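PDB 4YYC: putative trimethylamine methyltransferase from Rhizobium meliloti, which probably transfers methyl groups, as a putative member of the trimethylamine methyltransferase (MttB) family. Local coordinates for residues Pro42-Arg46 and Gly132-Phe137. Residues are numbered along the deposited sequence; the frame is centred on the assembly and turned at random.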
loop_
_atom_site.group_PDB
_atom_site.type_symbol
_atom_site.label_atom_id
_atom_site.label_comp_id
_atom_site.label_asym_id
_atom_site.label_seq_id
_atom_site.Cartn_x
_atom_site.Cartn_y
_atom_site.Cartn_z
ATOM N N PRO A 42 -6.139 -9.383 -19.985
ATOM C CA PRO A 42 -6.599 -8.104 -20.512
ATOM C C PRO A 42 -6.641 -7.051 -19.424
ATOM O O PRO A 42 -6.393 -7.339 -18.243
ATOM C CB PRO A 42 -8.006 -8.413 -20.995
ATOM C CG PRO A 42 -8.430 -9.466 -20.095
ATOM C CD PRO A 42 -7.235 -10.322 -19.788
ATOM N N TYR A 43 -6.879 -5.822 -19.833
ATOM C CA TYR A 43 -6.973 -4.696 -18.925
ATOM C C TYR A 43 -7.878 -5.001 -17.733
ATOM O O TYR A 43 -8.854 -5.721 -17.851
ATOM C CB TYR A 43 -7.425 -3.425 -19.654
ATOM C CG TYR A 43 -8.818 -3.430 -20.168
ATOM C CD1 TYR A 43 -9.122 -3.960 -21.415
ATOM C CD2 TYR A 43 -9.877 -2.945 -19.397
ATOM C CE1 TYR A 43 -10.413 -3.969 -21.875
ATOM C CE2 TYR A 43 -11.173 -2.965 -19.857
ATOM C CZ TYR A 43 -11.427 -3.475 -21.096
ATOM O OH TYR A 43 -12.723 -3.506 -21.582
ATOM N N ILE A 44 -7.531 -4.414 -16.605
ATOM C CA ILE A 44 -8.322 -4.568 -15.387
ATOM C C ILE A 44 -9.672 -3.846 -15.522
ATOM O O ILE A 44 -9.721 -2.692 -15.949
ATOM C CB ILE A 44 -7.572 -3.944 -14.181
ATOM C CG1 ILE A 44 -6.316 -4.781 -13.858
ATOM C CG2 ILE A 44 -8.492 -3.821 -13.002
ATOM C CD1 ILE A 44 -5.331 -4.051 -13.023
ATOM N N GLN A 45 -10.744 -4.530 -15.109
ATOM C CA GLN A 45 -12.041 -3.890 -14.930
ATOM C C GLN A 45 -12.294 -3.910 -13.432
ATOM O O GLN A 45 -12.594 -4.964 -12.873
ATOM C CB GLN A 45 -13.154 -4.636 -15.659
ATOM C CG GLN A 45 -12.986 -4.528 -17.139
ATOM C CD GLN A 45 -14.058 -5.248 -17.909
ATOM O OE1 GLN A 45 -15.257 -5.159 -17.581
ATOM N NE2 GLN A 45 -13.659 -5.932 -18.970
ATOM N N ARG A 46 -12.171 -2.756 -12.782
ATOM C CA ARG A 46 -12.317 -2.687 -11.325
ATOM C C ARG A 46 -13.721 -2.935 -10.855
ATOM O O ARG A 46 -14.655 -2.335 -11.396
ATOM C CB ARG A 46 -11.846 -1.315 -10.780
ATOM C CG ARG A 46 -10.336 -1.158 -10.720
ATOM C CD ARG A 46 -9.930 0.257 -10.355
ATOM N NE ARG A 46 -9.946 1.127 -11.544
ATOM C CZ ARG A 46 -10.865 2.048 -11.850
ATOM N NH1 ARG A 46 -10.719 2.713 -12.970
ATOM N NH2 ARG A 46 -11.911 2.314 -11.069
ATOM N N GLY A 132 -13.281 5.188 -17.252
ATOM C CA GLY A 132 -14.277 4.484 -16.463
ATOM C C GLY A 132 -13.686 3.601 -15.403
ATOM O O GLY A 132 -12.751 4.003 -14.710
ATOM N N LYS A 133 -14.173 2.363 -15.348
ATOM C CA LYS A 133 -13.689 1.382 -14.353
ATOM C C LYS A 133 -12.430 0.636 -14.746
ATOM O O LYS A 133 -11.970 -0.201 -14.011
ATOM C CB LYS A 133 -14.815 0.371 -13.995
ATOM C CG LYS A 133 -16.067 1.001 -13.396
ATOM C CD LYS A 133 -15.771 1.653 -12.062
ATOM C CE LYS A 133 -17.036 2.189 -11.443
ATOM N NZ LYS A 133 -16.897 2.424 -9.997
ATOM N N ALA A 134 -11.831 0.976 -15.874
ATOM C CA ALA A 134 -10.694 0.233 -16.378
ATOM C C ALA A 134 -9.387 0.741 -15.783
ATOM O O ALA A 134 -9.286 1.924 -15.415
ATOM C CB ALA A 134 -10.650 0.326 -17.896
ATOM N N THR A 135 -8.416 -0.156 -15.699
ATOM C CA THR A 135 -7.038 0.203 -15.300
ATOM C C THR A 135 -6.087 -0.502 -16.241
ATOM O O THR A 135 -6.190 -1.707 -16.462
ATOM C CB THR A 135 -6.757 -0.160 -13.825
ATOM O OG1 THR A 135 -7.550 0.668 -12.977
ATOM C CG2 THR A 135 -5.284 0.051 -13.458
ATOM N N VAL A 136 -5.158 0.292 -16.815
ATOM C CA VAL A 136 -4.207 -0.185 -17.801
ATOM C C VAL A 136 -2.799 0.164 -17.305
ATOM O O VAL A 136 -2.463 1.330 -17.138
ATOM C CB VAL A 136 -4.474 0.529 -19.148
ATOM C CG1 VAL A 136 -3.441 0.170 -20.189
ATOM C CG2 VAL A 136 -5.876 0.190 -19.650
ATOM N N PHE A 137 -1.954 -0.856 -17.164
ATOM C CA PHE A 137 -0.582 -0.698 -16.705
ATOM C C PHE A 137 0.366 -0.600 -17.899
ATOM O O PHE A 137 0.311 -1.429 -18.829
ATOM C CB PHE A 137 -0.142 -1.871 -15.862
ATOM C CG PHE A 137 -0.863 -1.997 -14.552
ATOM C CD1 PHE A 137 -1.113 -0.905 -13.768
ATOM C CD2 PHE A 137 -1.238 -3.266 -14.076
ATOM C CE1 PHE A 137 -1.745 -1.058 -12.519
ATOM C CE2 PHE A 137 -1.854 -3.416 -12.840
ATOM C CZ PHE A 137 -2.114 -2.317 -12.069
HETATM O O HOH W 1 -13.405 4.689 -11.626
HETATM O O HOH W 2 -16.308 -0.169 -9.324
#
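Start at Arg46, which has the largest area covered by the other segment and whose side chain gives three of the six hydrogen bonds. With chi1 and chi3 both m around a trans chi2, it turns back over strand 134-137 and bonds three oxygens, the Thr135 hydroxyl and the carbonyls of Ala134 and Gly132: Arg46 NE donates to Thr135 OG1 (2.8 Å), while Arg46 NH1 reaches both Ala134 O (2.9 Å) and Gly132 O (3.0 Å). Water 1 links Arg46 NH2 to Gly132 O as well. All three acceptors lie near the guanidinium plane, and the backbone carbon of Lys133 sits over one face.

The backbones pair as a short antiparallel bridge. Ile44 and Thr135 form the hydrogen-bonded pair, Ile44 N to Thr135 O at 3.0 Å and Thr135 N to Ile44 O at 2.9 Å; Gln45 and Ala134 are the non-hydrogen-bonded pair, and Arg46 N then binds Lys133 O at 2.8 Å. Strand 44-45 is the outermost strand, within this chain, of a small mixed sheet, with 134-137 in the middle and 388-389 beyond.

The two faces differ. On one, Ile44 (m, t) puts CD1 3.5 Å from Phe137 CE2, beside His175 and helix 404-420. On the other, Tyr43, chi1 p, lays its ring by Ala134, CD2 to CB 3.7 Å, and its CB meets Val136 CG2 at 3.9 Å.

Asn387 ND2 shares the Gly132 and Ala134 carbonyls with Arg46. The buried guanidinium is thus hydrogen-bonded by neutral oxygens of 132-137, adding polar side-chain bonds to the backbone pairing and apolar contacts between the strands.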